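PDB 6H17: mutual gliding-motility protein MglA from Myxococcus xanthus DK 1622, which binds GTP and acts as a Ras-like switch that coordinates adventurous and social gliding motility and controls the direction and speed of gliding. Local coordinates for residues K14-Y18 with L76-P80; Y85-R89 with N119-N123. All coordinates share one frame. Where two conformers were deposited one is given. Numbering follows the deposited sequence.

Contact 1: K14-Y18 with L76-P80. With GSP (5'-guanosine-diphosphate-monothiophosphate), chain C.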
loop_
_atom_site.group_PDB
_atom_site.type_symbol
_atom_site.label_atom_id
_atom_site.label_comp_id
_atom_site.label_asym_id
_atom_site.label_seq_id
_atom_site.Cartn_x
_atom_site.Cartn_y
_atom_site.Cartn_z
ATOM N N LYS A 14 9.538 -4.027 0.489
ATOM C CA LYS A 14 8.188 -4.395 0.078
ATOM C C LYS A 14 7.171 -3.432 0.654
ATOM O O LYS A 14 7.129 -3.208 1.870
ATOM C CB LYS A 14 7.907 -5.804 0.578
ATOM C CG LYS A 14 6.554 -6.349 0.235
ATOM C CD LYS A 14 6.479 -7.814 0.640
ATOM C CE LYS A 14 5.309 -8.507 0.011
ATOM N NZ LYS A 14 5.285 -9.960 0.342
ATOM N N ILE A 15 6.342 -2.868 -0.220
ATOM C CA ILE A 15 5.226 -2.008 0.167
ATOM C C ILE A 15 3.938 -2.714 -0.226
ATOM O O ILE A 15 3.806 -3.148 -1.377
ATOM C CB ILE A 15 5.276 -0.649 -0.552
ATOM C CG1 ILE A 15 6.585 0.087 -0.294
ATOM C CG2 ILE A 15 4.044 0.199 -0.186
ATOM C CD1 ILE A 15 6.899 0.283 1.086
ATOM N N VAL A 16 2.992 -2.830 0.709
ATOM C CA VAL A 16 1.696 -3.447 0.426
ATOM C C VAL A 16 0.601 -2.384 0.512
ATOM O O VAL A 16 0.471 -1.694 1.533
ATOM C CB VAL A 16 1.400 -4.628 1.372
ATOM C CG1 VAL A 16 -0.007 -5.165 1.120
ATOM C CG2 VAL A 16 2.442 -5.716 1.173
ATOM N N TYR A 17 -0.198 -2.282 -0.554
ATOM C CA TYR A 17 -1.426 -1.491 -0.589
ATOM C C TYR A 17 -2.574 -2.385 -0.144
ATOM O O TYR A 17 -2.832 -3.440 -0.754
ATOM C CB TYR A 17 -1.638 -0.954 -2.007
ATOM C CG TYR A 17 -0.803 0.268 -2.338
ATOM C CD1 TYR A 17 -1.383 1.499 -2.531
ATOM C CD2 TYR A 17 0.583 0.184 -2.458
ATOM C CE1 TYR A 17 -0.634 2.618 -2.829
ATOM C CE2 TYR A 17 1.332 1.298 -2.762
ATOM C CZ TYR A 17 0.720 2.511 -2.935
ATOM O OH TYR A 17 1.513 3.604 -3.215
ATOM N N TYR A 18 -3.268 -1.951 0.897
ATOM C CA TYR A 18 -4.312 -2.717 1.560
ATOM C C TYR A 18 -5.592 -1.905 1.543
ATOM O O TYR A 18 -5.563 -0.694 1.314
ATOM C CB TYR A 18 -3.896 -2.964 3.018
ATOM C CG TYR A 18 -4.297 -4.271 3.651
ATOM C CD1 TYR A 18 -3.516 -5.394 3.506
ATOM C CD2 TYR A 18 -5.424 -4.361 4.438
ATOM C CE1 TYR A 18 -3.849 -6.573 4.106
ATOM C CE2 TYR A 18 -5.785 -5.549 5.052
ATOM C CZ TYR A 18 -4.980 -6.659 4.876
ATOM O OH TYR A 18 -5.255 -7.865 5.490
ATOM N N LEU A 76 6.121 -2.929 -4.985
ATOM C CA LEU A 76 4.762 -2.605 -4.583
ATOM C C LEU A 76 3.834 -3.757 -4.917
ATOM O O LEU A 76 3.883 -4.310 -6.026
ATOM C CB LEU A 76 4.261 -1.371 -5.319
ATOM C CG LEU A 76 4.751 -0.014 -4.819
ATOM C CD1 LEU A 76 6.220 0.075 -4.592
ATOM C CD2 LEU A 76 4.263 1.106 -5.771
ATOM N N TYR A 77 2.979 -4.113 -3.948
ATOM C CA TYR A 77 1.968 -5.143 -4.099
ATOM C C TYR A 77 0.612 -4.571 -3.723
ATOM O O TYR A 77 0.518 -3.713 -2.841
ATOM C CB TYR A 77 2.220 -6.321 -3.144
ATOM C CG TYR A 77 3.407 -7.211 -3.484
ATOM C CD1 TYR A 77 3.197 -8.439 -4.077
ATOM C CD2 TYR A 77 4.713 -6.829 -3.213
ATOM C CE1 TYR A 77 4.254 -9.276 -4.382
ATOM C CE2 TYR A 77 5.796 -7.677 -3.528
ATOM C CZ TYR A 77 5.528 -8.882 -4.105
ATOM O OH TYR A 77 6.568 -9.728 -4.443
ATOM N N THR A 78 -0.427 -5.063 -4.370
ATOM C CA THR A 78 -1.774 -4.931 -3.821
ATOM C C THR A 78 -2.233 -6.287 -3.315
ATOM O O THR A 78 -1.546 -7.300 -3.481
ATOM C CB THR A 78 -2.765 -4.399 -4.857
ATOM O OG1 THR A 78 -2.979 -5.386 -5.873
ATOM C CG2 THR A 78 -2.286 -3.105 -5.465
ATOM N N VAL A 79 -3.398 -6.290 -2.672
ATOM C CA VAL A 79 -4.019 -7.516 -2.190
ATOM C C VAL A 79 -5.437 -7.576 -2.732
ATOM O O VAL A 79 -5.998 -6.545 -3.141
ATOM C CB VAL A 79 -4.055 -7.583 -0.645
ATOM C CG1 VAL A 79 -2.662 -7.399 -0.059
ATOM C CG2 VAL A 79 -5.027 -6.575 -0.062
ATOM N N PRO A 80 -6.073 -8.748 -2.690
ATOM C CA PRO A 80 -7.516 -8.811 -2.961
ATOM C C PRO A 80 -8.267 -8.398 -1.709
ATOM O O PRO A 80 -8.149 -9.041 -0.660
ATOM C CB PRO A 80 -7.756 -10.277 -3.332
ATOM C CG PRO A 80 -6.564 -11.010 -2.857
ATOM C CD PRO A 80 -5.452 -10.080 -2.576
HETATM P PG GSP C . -9.797 -5.386 -5.305
HETATM O O3B GSP C . -10.034 -3.786 -5.654
HETATM S S1G GSP C . -11.474 -6.203 -5.503
HETATM O O2G GSP C . -8.698 -5.860 -6.277
HETATM O O3G GSP C . -9.262 -5.409 -3.870
HETATM P PB GSP C . -9.025 -2.578 -5.841
HETATM O O1B GSP C . -8.810 -1.882 -4.549
HETATM O O2B GSP C . -7.806 -3.017 -6.558
HETATM P PA GSP C . -9.581 -0.982 -8.192
HETATM O O1A GSP C . -8.376 -0.171 -8.125
HETATM O O2A GSP C . -9.653 -2.032 -9.212
HETATM O O3A GSP C . -9.914 -1.602 -6.765
HETATM O "O5'" GSP C . -10.795 0.045 -8.329
HETATM C "C5'" GSP C . -12.134 -0.425 -8.355
HETATM C "C4'" GSP C . -13.022 0.548 -9.120
HETATM O "O4'" GSP C . -13.027 1.824 -8.449
HETATM C "C3'" GSP C . -12.518 0.800 -10.517
HETATM O "O3'" GSP C . -13.619 0.912 -11.404
HETATM C "C2'" GSP C . -11.783 2.136 -10.450
HETATM O "O2'" GSP C . -11.743 2.866 -11.641
HETATM C "C1'" GSP C . -12.615 2.829 -9.361
HETATM N N9 GSP C . -11.905 3.876 -8.638
HETATM C C8 GSP C . -10.693 3.744 -8.034
HETATM N N7 GSP C . -10.341 4.915 -7.464
HETATM C C5 GSP C . -11.356 5.801 -7.715
HETATM C C6 GSP C . -11.540 7.144 -7.393
HETATM O O6 GSP C . -10.737 7.849 -6.735
HETATM N N1 GSP C . -12.690 7.714 -7.841
HETATM C C2 GSP C . -13.639 7.022 -8.551
HETATM N N2 GSP C . -14.737 7.650 -8.932
HETATM N N3 GSP C . -13.480 5.720 -8.881
HETATM C C4 GSP C . -12.335 5.154 -8.455
#

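Contact 2: Y85-R89 with N119-N123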
loop_
_atom_site.group_PDB
_atom_site.type_symbol
_atom_site.label_atom_id
_atom_site.label_comp_id
_atom_site.label_asym_id
_atom_site.label_seq_id
_atom_site.Cartn_x
_atom_site.Cartn_y
_atom_site.Cartn_z
ATOM N N TYR A 85 -11.153 -13.183 1.010
ATOM C CA TYR A 85 -9.811 -13.541 0.542
ATOM C C TYR A 85 -8.720 -13.283 1.568
ATOM O O TYR A 85 -7.603 -12.874 1.242
ATOM C CB TYR A 85 -9.511 -12.839 -0.786
ATOM C CG TYR A 85 -10.516 -13.190 -1.839
ATOM C CD1 TYR A 85 -10.650 -14.498 -2.277
ATOM C CD2 TYR A 85 -11.326 -12.227 -2.395
ATOM C CE1 TYR A 85 -11.594 -14.839 -3.238
ATOM C CE2 TYR A 85 -12.270 -12.552 -3.356
ATOM C CZ TYR A 85 -12.391 -13.855 -3.772
ATOM O OH TYR A 85 -13.325 -14.185 -4.741
ATOM N N ASP A 86 -9.019 -13.568 2.839
ATOM C CA ASP A 86 -8.042 -13.344 3.907
ATOM C C ASP A 86 -6.760 -14.137 3.673
ATOM O O ASP A 86 -5.661 -13.638 3.917
ATOM C CB ASP A 86 -8.666 -13.719 5.253
ATOM C CG ASP A 86 -8.021 -13.002 6.425
ATOM O OD1 ASP A 86 -7.461 -11.909 6.243
ATOM O OD2 ASP A 86 -8.124 -13.548 7.562
ATOM N N ALA A 87 -6.875 -15.372 3.186
ATOM C CA ALA A 87 -5.679 -16.186 3.008
ATOM C C ALA A 87 -4.702 -15.530 2.035
ATOM O O ALA A 87 -3.487 -15.519 2.262
ATOM C CB ALA A 87 -6.055 -17.594 2.536
ATOM N N SER A 88 -5.224 -14.952 0.946
ATOM C CA SER A 88 -4.366 -14.274 -0.017
ATOM C C SER A 88 -3.700 -13.060 0.604
ATOM O O SER A 88 -2.505 -12.813 0.392
ATOM C CB SER A 88 -5.197 -13.818 -1.217
ATOM O OG SER A 88 -5.649 -14.907 -1.983
ATOM N N ARG A 89 -4.470 -12.264 1.343
ATOM C CA ARG A 89 -3.905 -11.088 1.982
ATOM C C ARG A 89 -2.773 -11.476 2.914
ATOM O O ARG A 89 -1.744 -10.794 2.974
ATOM C CB ARG A 89 -4.977 -10.326 2.755
ATOM C CG ARG A 89 -6.050 -9.729 1.861
ATOM C CD ARG A 89 -6.958 -8.779 2.604
ATOM N NE ARG A 89 -7.895 -9.402 3.522
ATOM C CZ ARG A 89 -9.065 -9.896 3.164
ATOM N NH1 ARG A 89 -9.399 -9.921 1.879
ATOM N NH2 ARG A 89 -9.895 -10.392 4.071
ATOM N N ASN A 119 -8.643 -5.903 9.973
ATOM C CA ASN A 119 -8.028 -7.080 9.380
ATOM C C ASN A 119 -6.543 -6.871 9.131
ATOM O O ASN A 119 -5.746 -7.797 9.338
ATOM C CB ASN A 119 -8.780 -7.394 8.083
ATOM C CG ASN A 119 -8.250 -8.595 7.359
ATOM O OD1 ASN A 119 -7.712 -8.464 6.255
ATOM N ND2 ASN A 119 -8.428 -9.773 7.935
ATOM N N LEU A 120 -6.147 -5.673 8.678
ATOM C CA LEU A 120 -4.727 -5.356 8.539
ATOM C C LEU A 120 -4.009 -5.487 9.876
ATOM O O LEU A 120 -2.938 -6.098 9.966
ATOM C CB LEU A 120 -4.561 -3.934 7.999
ATOM C CG LEU A 120 -3.132 -3.386 7.907
ATOM C CD1 LEU A 120 -2.245 -4.236 7.016
ATOM C CD2 LEU A 120 -3.182 -1.926 7.435
ATOM N N ARG A 121 -4.579 -4.894 10.925
ATOM C CA ARG A 121 -3.939 -4.953 12.237
ATOM C C ARG A 121 -3.791 -6.392 12.709
ATOM O O ARG A 121 -2.727 -6.786 13.201
ATOM C CB ARG A 121 -4.757 -4.124 13.228
ATOM C CG ARG A 121 -4.131 -4.015 14.607
ATOM C CD ARG A 121 -5.058 -3.300 15.580
ATOM N NE ARG A 121 -6.142 -4.168 16.035
ATOM C CZ ARG A 121 -6.006 -5.099 16.977
ATOM N NH1 ARG A 121 -4.832 -5.285 17.559
ATOM N NH2 ARG A 121 -7.044 -5.845 17.332
ATOM N N ILE A 122 -4.848 -7.196 12.554
ATOM C CA ILE A 122 -4.819 -8.581 12.996
ATOM C C ILE A 122 -3.822 -9.388 12.186
ATOM O O ILE A 122 -3.057 -10.184 12.741
ATOM C CB ILE A 122 -6.243 -9.176 12.913
ATOM C CG1 ILE A 122 -7.171 -8.536 13.944
ATOM C CG2 ILE A 122 -6.177 -10.703 13.038
ATOM C CD1 ILE A 122 -6.842 -8.866 15.386
ATOM N N ASN A 123 -3.811 -9.209 10.870
ATOM C CA ASN A 123 -2.904 -9.997 10.040
ATOM C C ASN A 123 -1.459 -9.641 10.329
ATOM O O ASN A 123 -0.590 -10.525 10.323
ATOM C CB ASN A 123 -3.251 -9.835 8.563
ATOM C CG ASN A 123 -4.440 -10.686 8.170
ATOM O OD1 ASN A 123 -4.838 -11.607 8.893
ATOM N ND2 ASN A 123 -5.018 -10.393 7.032
HETATM O O HOH W 1 -7.228 -12.462 9.794
#

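Contact 1: K14-Y18 with L76-P80
Two neighbouring parallel strands meet here. Y77 N donates to I15 O at 2.9 Å, and Y17 N donates to Y77 O at 2.8 Å. A third, weak bond runs from V79 N to Y17 O (3.5 Å). K14 is fully extended, all four chi angles near t. This carries its amine over one face of the Y77 ring: K14 NZ lies 4.6 Å from the ring centroid, a cation-pi contact, and K14 CE adds a CH-pi contact. The amine is also hydrogen-bonded to I92 O and K94 O. V16 shares this face of the sheet with Y77. V16 CG1 packs against V79 CG1 at 3.7 Å. I15, Y17, L76 and T78 occupy the other face. There the m rotamer of Y17 lays the ring back toward L76, with Y17 CE2 4.2 Å from L76 CG. T78 OG1 is hydrogen-bonded to D58 OD2. T78, V79 and P80, with G81, take the place of the DxxG motif that opens switch II in small GTPases; V79 and P80 line the nucleotide pocket. Helices 25-35 and 176-193 pack on the I15/Y17 face, helix 86-93 lies beyond Y77 and Y18, and strand 52-62 flanks L76-T78.

Contact 2: Y85-R89 with N119-N123
Polar side chains make this contact between two helices. Three direct hydrogen bonds join them. D86 OD1 accepts from N119 ND2 at 2.9 Å and from N123 ND2 at 3.0 Å, so one carboxylate oxygen serves two asparagines a helical turn apart. R89 NE donates to N119 OD1 at 2.9 Å, which uses both ends of the N119 amide. A water adds an indirect link, donating to D86 OD2 at 2.6 Å and to N123 OD1 at 2.7 Å. The charge pairing lies within one helix: R89 NH2 is 3.6 Å from D86 OD1. The R89 guanidinium is also hydrogen-bonded to the backbone oxygens of P80, Q82 and V83, and the hydroxyl of Y18 is hydrogen-bonded to N119 and N123. The two segments bury 157 Å² between them. The chemistry implies a directional polar join of helix 110-125 to helix 86-93, which follows the TVPG loop, where switch II lies in small GTPases; R89 also ties the start of helix 86-93 to that loop.

From the N terminus, strand 10-18 supplies K14-Y18. The chain then runs through the P-loop, helix 25-35 and the hairpin of strands 45-49 and 52-62 before L76-P80 closes contact 1. A few residues later Y85-R89 opens contact 2, which closes at N119-N123 after strand 98-104. The two loops therefore follow in series and neither nest nor cross. Contact 1 joins strands in the central sheet; contact 2 joins two helices packed beside it. They touch directly: Y18 OH lies 2.6 Å from N119 OD1, and P80 O lies 3.0 Å from R89 NH1, both probable hydrogen bonds. Together they connect the sheet, the nucleotide-side loop and helices 86-93 and 110-125.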